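Local coordinates for sortase (Actinomyces oris, PDB 2XWG), which is a class C sortase of fimbrial assembly, probably a cysteine transpeptidase that joins pilin subunits into pili, seen here as its calcium-bound soluble part, at residues Q179-P193 / S220-M232. Sequence-based numbering, arbitrary orientation.
Sequences QTLKYEVNDITVVKP and SHRLLVTGERVPM
V185 and V225 meet by their methyls, CG2 to CG1 at 3.7 Å, on the same sheet face where I188 CG2 reaches L223 CD1 at 3.8 Å. Between these pairs N186 and D187 both face T226, a classic beta bulge that shifts the antiparallel register by one; N186 N donates to T226 O at 2.9 Å. G227 has no side chain where a CB would crowd Y183 CB on the neighbouring strand, and R229 CD sits over one face of the Y183 ring, toward its rim. R229, bent at chi2 (69°), lays its guanidinium over L181 CD2, 3.5 Å from NH2, while NH1 forms a salt bridge with D206, which also hydrogen-bonds Y183 OH. N186 ND2 makes a weak hydrogen bond to E228 OE1, amide and carboxylate planes nearly perpendicular; R205 is the carboxylate's salt-bridge partner. At the far end P193 CG sits over the R222 guanidinium, 3.8 Å from NH2. R222 NE forms a salt bridge with D76, and its side chain touches W78, both consistent with the class C lid, and C213, the predicted acyl-thioester cysteine. With an alanine here, D76 is likely to lose its charged mate and P193 its flat neighbour. In this sortase beta-barrel, strand 221-229 runs between 179-191 and 206-214, strand 171-176 flanks 179-191, and helix 55-68 touches L181.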
loop_
_atom_site.group_PDB
_atom_site.type_symbol
_atom_site.label_atom_id
_atom_site.label_comp_id
_atom_site.label_asym_id
_atom_site.label_seq_id
_atom_site.Cartn_x
_atom_site.Cartn_y
_atom_site.Cartn_z
ATOM N N GLN A 179 2.726 9.934 -12.780
ATOM C CA GLN A 179 3.549 8.815 -13.206
ATOM C C GLN A 179 2.957 7.447 -12.861
ATOM O O GLN A 179 2.528 7.231 -11.738
ATOM C CB GLN A 179 4.912 8.974 -12.564
ATOM C CG GLN A 179 5.988 8.147 -13.197
ATOM C CD GLN A 179 7.356 8.676 -12.845
ATOM O OE1 GLN A 179 7.591 9.901 -12.884
ATOM N NE2 GLN A 179 8.268 7.767 -12.474
ATOM N N THR A 180 2.940 6.526 -13.819
ATOM C CA THR A 180 2.318 5.229 -13.602
ATOM C C THR A 180 3.364 4.136 -13.438
ATOM O O THR A 180 4.211 3.951 -14.304
ATOM C CB THR A 180 1.365 4.847 -14.747
ATOM O OG1 THR A 180 0.269 5.769 -14.790
ATOM C CG2 THR A 180 0.795 3.461 -14.535
ATOM N N LEU A 181 3.285 3.403 -12.330
ATOM C CA LEU A 181 4.261 2.390 -11.993
ATOM C C LEU A 181 3.691 0.994 -12.252
ATOM O O LEU A 181 2.666 0.633 -11.678
ATOM C CB LEU A 181 4.605 2.506 -10.517
ATOM C CG LEU A 181 4.870 3.881 -9.913
ATOM C CD1 LEU A 181 5.334 3.683 -8.489
ATOM C CD2 LEU A 181 5.907 4.676 -10.711
ATOM N N LYS A 182 4.343 0.208 -13.105
ATOM C CA LYS A 182 3.900 -1.154 -13.331
ATOM C C LYS A 182 4.619 -2.104 -12.398
ATOM O O LYS A 182 5.851 -2.104 -12.370
ATOM C CB LYS A 182 4.175 -1.569 -14.768
ATOM C CG LYS A 182 3.695 -2.960 -15.122
ATOM C CD LYS A 182 4.009 -3.270 -16.578
ATOM C CE LYS A 182 3.373 -4.567 -17.027
ATOM N NZ LYS A 182 3.855 -4.993 -18.394
ATOM N N TYR A 183 3.863 -2.905 -11.635
ATOM C CA TYR A 183 4.428 -4.004 -10.829
ATOM C C TYR A 183 3.950 -5.374 -11.313
ATOM O O TYR A 183 2.830 -5.506 -11.802
ATOM C CB TYR A 183 4.080 -3.838 -9.353
ATOM C CG TYR A 183 4.688 -2.603 -8.766
ATOM C CD1 TYR A 183 4.075 -1.387 -8.908
ATOM C CD2 TYR A 183 5.878 -2.653 -8.084
ATOM C CE1 TYR A 183 4.631 -0.252 -8.393
ATOM C CE2 TYR A 183 6.438 -1.534 -7.554
ATOM C CZ TYR A 183 5.815 -0.325 -7.718
ATOM O OH TYR A 183 6.372 0.825 -7.197
ATOM N N GLU A 184 4.800 -6.389 -11.186
ATOM C CA GLU A 184 4.413 -7.748 -11.538
ATOM C C GLU A 184 4.441 -8.603 -10.267
ATOM O O GLU A 184 5.385 -8.516 -9.482
ATOM C CB GLU A 184 5.349 -8.307 -12.615
ATOM C CG GLU A 184 5.064 -9.762 -13.003
ATOM C CD GLU A 184 6.072 -10.335 -14.015
ATOM O OE1 GLU A 184 7.302 -10.190 -13.792
ATOM O OE2 GLU A 184 5.629 -10.934 -15.030
ATOM N N VAL A 185 3.399 -9.403 -10.046
ATOM C CA VAL A 185 3.290 -10.202 -8.822
ATOM C C VAL A 185 4.314 -11.331 -8.813
ATOM O O VAL A 185 4.368 -12.141 -9.739
ATOM C CB VAL A 185 1.893 -10.811 -8.681
ATOM C CG1 VAL A 185 1.828 -11.745 -7.483
ATOM C CG2 VAL A 185 0.853 -9.723 -8.581
ATOM N N ASN A 186 5.132 -11.399 -7.772
ATOM C CA ASN A 186 6.135 -12.450 -7.729
ATOM C C ASN A 186 6.245 -13.142 -6.374
ATOM O O ASN A 186 7.227 -13.837 -6.109
ATOM C CB ASN A 186 7.499 -11.923 -8.170
ATOM C CG ASN A 186 8.143 -11.026 -7.127
ATOM O OD1 ASN A 186 7.672 -10.925 -5.983
ATOM N ND2 ASN A 186 9.243 -10.381 -7.511
ATOM N N ASP A 187 5.241 -12.960 -5.522
ATOM C CA ASP A 187 5.216 -13.650 -4.241
ATOM C C ASP A 187 3.844 -13.541 -3.582
ATOM O O ASP A 187 3.334 -12.450 -3.347
ATOM C CB ASP A 187 6.315 -13.109 -3.316
ATOM C CG ASP A 187 6.633 -14.048 -2.144
ATOM O OD1 ASP A 187 6.264 -15.254 -2.195
ATOM O OD2 ASP A 187 7.281 -13.567 -1.177
ATOM N N ILE A 188 3.251 -14.692 -3.291
ATOM C CA ILE A 188 1.962 -14.746 -2.619
ATOM C C ILE A 188 2.095 -15.651 -1.414
ATOM O O ILE A 188 2.799 -16.653 -1.459
ATOM C CB ILE A 188 0.874 -15.246 -3.567
ATOM C CG1 ILE A 188 0.956 -14.453 -4.880
ATOM C CG2 ILE A 188 -0.488 -15.141 -2.907
ATOM C CD1 ILE A 188 -0.232 -14.618 -5.791
ATOM N N THR A 189 1.418 -15.293 -0.335
ATOM C CA THR A 189 1.773 -15.810 0.974
ATOM C C THR A 189 0.694 -15.515 1.999
ATOM O O THR A 189 0.288 -14.367 2.140
ATOM C CB THR A 189 3.049 -15.118 1.472
ATOM O OG1 THR A 189 4.178 -15.618 0.746
ATOM C CG2 THR A 189 3.244 -15.380 2.951
ATOM N N VAL A 190 0.225 -16.538 2.708
ATOM C CA VAL A 190 -0.726 -16.338 3.795
ATOM C C VAL A 190 0.088 -16.287 5.062
ATOM O O VAL A 190 1.208 -16.745 5.068
ATOM C CB VAL A 190 -1.770 -17.443 3.826
ATOM C CG1 VAL A 190 -2.574 -17.383 5.099
ATOM C CG2 VAL A 190 -2.680 -17.292 2.622
ATOM N N VAL A 191 -0.432 -15.702 6.126
ATOM C CA VAL A 191 0.440 -15.341 7.230
ATOM C C VAL A 191 -0.386 -14.938 8.433
ATOM O O VAL A 191 -1.545 -14.612 8.295
ATOM C CB VAL A 191 1.414 -14.219 6.792
ATOM C CG1 VAL A 191 1.406 -13.029 7.760
ATOM C CG2 VAL A 191 2.805 -14.777 6.602
ATOM N N LYS A 192 0.191 -15.008 9.622
ATOM C CA LYS A 192 -0.514 -14.605 10.828
ATOM C C LYS A 192 -0.352 -13.106 11.008
ATOM O O LYS A 192 0.676 -12.550 10.625
ATOM C CB LYS A 192 0.069 -15.322 12.053
ATOM C CG LYS A 192 -0.321 -16.774 12.196
ATOM C CD LYS A 192 0.346 -17.381 13.433
ATOM C CE LYS A 192 0.150 -18.897 13.490
ATOM N NZ LYS A 192 0.680 -19.573 12.255
ATOM N N PRO A 193 -1.337 -12.459 11.642
ATOM C CA PRO A 193 -1.374 -11.013 11.866
ATOM C C PRO A 193 -0.082 -10.427 12.432
ATOM O O PRO A 193 0.324 -9.299 12.085
ATOM C CB PRO A 193 -2.492 -10.859 12.890
ATOM C CG PRO A 193 -3.399 -11.983 12.594
ATOM C CD PRO A 193 -2.511 -13.128 12.223
ATOM N N SER A 220 -8.608 -14.700 10.153
ATOM C CA SER A 220 -7.686 -15.262 11.122
ATOM C C SER A 220 -6.268 -15.002 10.656
ATOM O O SER A 220 -5.338 -15.014 11.456
ATOM C CB SER A 220 -7.898 -16.774 11.249
ATOM O OG SER A 220 -7.384 -17.411 10.092
ATOM N N HIS A 221 -6.105 -14.772 9.357
ATOM C CA HIS A 221 -4.783 -14.503 8.776
ATOM C C HIS A 221 -4.724 -13.231 7.895
ATOM O O HIS A 221 -5.615 -12.393 7.949
ATOM C CB HIS A 221 -4.298 -15.717 7.986
ATOM C CG HIS A 221 -4.063 -16.932 8.830
ATOM N ND1 HIS A 221 -5.079 -17.791 9.198
ATOM C CD2 HIS A 221 -2.928 -17.439 9.373
ATOM C CE1 HIS A 221 -4.579 -18.774 9.929
ATOM N NE2 HIS A 221 -3.278 -18.581 10.055
ATOM N N ARG A 222 -3.651 -13.103 7.108
ATOM C CA ARG A 222 -3.469 -12.015 6.154
ATOM C C ARG A 222 -2.958 -12.554 4.842
ATOM O O ARG A 222 -2.034 -13.341 4.830
ATOM C CB ARG A 222 -2.424 -11.032 6.653
ATOM C CG ARG A 222 -2.739 -10.428 7.975
ATOM C CD ARG A 222 -4.120 -9.857 7.998
ATOM N NE ARG A 222 -4.365 -9.259 9.304
ATOM C CZ ARG A 222 -5.333 -9.637 10.129
ATOM N NH1 ARG A 222 -6.153 -10.626 9.779
ATOM N NH2 ARG A 222 -5.488 -9.021 11.297
ATOM N N LEU A 223 -3.526 -12.112 3.729
ATOM C CA LEU A 223 -3.003 -12.506 2.432
ATOM C C LEU A 223 -2.101 -11.392 1.882
ATOM O O LEU A 223 -2.515 -10.242 1.806
ATOM C CB LEU A 223 -4.152 -12.825 1.487
ATOM C CG LEU A 223 -3.777 -12.833 0.015
ATOM C CD1 LEU A 223 -3.005 -14.096 -0.270
ATOM C CD2 LEU A 223 -5.028 -12.769 -0.854
ATOM N N LEU A 224 -0.857 -11.726 1.536
ATOM C CA LEU A 224 0.128 -10.744 1.085
ATOM C C LEU A 224 0.502 -11.055 -0.326
ATOM O O LEU A 224 1.125 -12.071 -0.579
ATOM C CB LEU A 224 1.416 -10.784 1.907
ATOM C CG LEU A 224 1.468 -10.712 3.442
ATOM C CD1 LEU A 224 2.708 -9.973 3.886
ATOM C CD2 LEU A 224 0.279 -10.057 4.065
ATOM N N VAL A 225 0.137 -10.172 -1.245
ATOM C CA VAL A 225 0.533 -10.285 -2.630
ATOM C C VAL A 225 1.597 -9.225 -2.876
ATOM O O VAL A 225 1.348 -8.035 -2.694
ATOM C CB VAL A 225 -0.664 -10.049 -3.561
ATOM C CG1 VAL A 225 -0.201 -9.767 -5.001
ATOM C CG2 VAL A 225 -1.631 -11.227 -3.507
ATOM N N THR A 226 2.793 -9.653 -3.260
ATOM C CA THR A 226 3.890 -8.725 -3.455
ATOM C C THR A 226 4.165 -8.610 -4.941
ATOM O O THR A 226 4.214 -9.618 -5.644
ATOM C CB THR A 226 5.173 -9.197 -2.734
ATOM O OG1 THR A 226 4.924 -9.366 -1.326
ATOM C CG2 THR A 226 6.306 -8.194 -2.936
ATOM N N GLY A 227 4.318 -7.384 -5.429
ATOM C CA GLY A 227 4.698 -7.175 -6.816
ATOM C C GLY A 227 6.045 -6.480 -6.864
ATOM O O GLY A 227 6.406 -5.762 -5.923
ATOM N N GLU A 228 6.790 -6.688 -7.947
ATOM C CA GLU A 228 8.070 -6.020 -8.117
ATOM C C GLU A 228 8.042 -5.113 -9.339
ATOM O O GLU A 228 7.475 -5.466 -10.376
ATOM C CB GLU A 228 9.212 -7.021 -8.221
ATOM C CG GLU A 228 10.593 -6.366 -8.120
ATOM C CD GLU A 228 11.656 -7.318 -7.566
ATOM O OE1 GLU A 228 11.365 -8.529 -7.414
ATOM O OE2 GLU A 228 12.779 -6.854 -7.273
ATOM N N ARG A 229 8.642 -3.937 -9.205
ATOM C CA ARG A 229 8.646 -2.957 -10.273
ATOM C C ARG A 229 9.125 -3.596 -11.574
ATOM O O ARG A 229 10.125 -4.297 -11.592
ATOM C CB ARG A 229 9.547 -1.778 -9.888
ATOM C CG ARG A 229 9.596 -0.638 -10.910
ATOM C CD ARG A 229 8.271 0.112 -10.979
ATOM N NE ARG A 229 8.325 1.280 -11.859
ATOM C CZ ARG A 229 8.753 2.472 -11.451
ATOM N NH1 ARG A 229 9.164 2.622 -10.198
ATOM N NH2 ARG A 229 8.783 3.508 -12.277
ATOM N N VAL A 230 8.387 -3.364 -12.653
ATOM C CA VAL A 230 8.771 -3.799 -13.987
ATOM C C VAL A 230 8.758 -2.594 -14.935
ATOM O O VAL A 230 7.774 -1.847 -14.978
ATOM C CB VAL A 230 7.784 -4.831 -14.547
ATOM C CG1 VAL A 230 7.838 -4.815 -16.069
ATOM C CG2 VAL A 230 8.085 -6.228 -13.998
ATOM N N PRO A 231 9.850 -2.378 -15.691
ATOM C CA PRO A 231 9.758 -1.288 -16.678
ATOM C C PRO A 231 8.921 -1.713 -17.885
ATOM O O PRO A 231 8.806 -2.915 -18.170
ATOM C CB PRO A 231 11.225 -1.028 -17.066
ATOM C CG PRO A 231 12.043 -1.625 -15.920
ATOM C CD PRO A 231 11.238 -2.841 -15.505
ATOM N N MET A 232 8.330 -0.743 -18.577
ATOM C CA MET A 232 7.388 -1.067 -19.653
ATOM C C MET A 232 8.002 -1.023 -21.063
ATOM O O MET A 232 8.270 0.050 -21.608
ATOM C CB MET A 232 6.156 -0.164 -19.558
ATOM C CG MET A 232 5.613 -0.045 -18.146
ATOM S SD MET A 232 4.108 0.946 -18.064
ATOM C CE MET A 232 4.603 2.234 -16.907
HETATM O O HOH W 1 4.453 -12.056 -0.226
#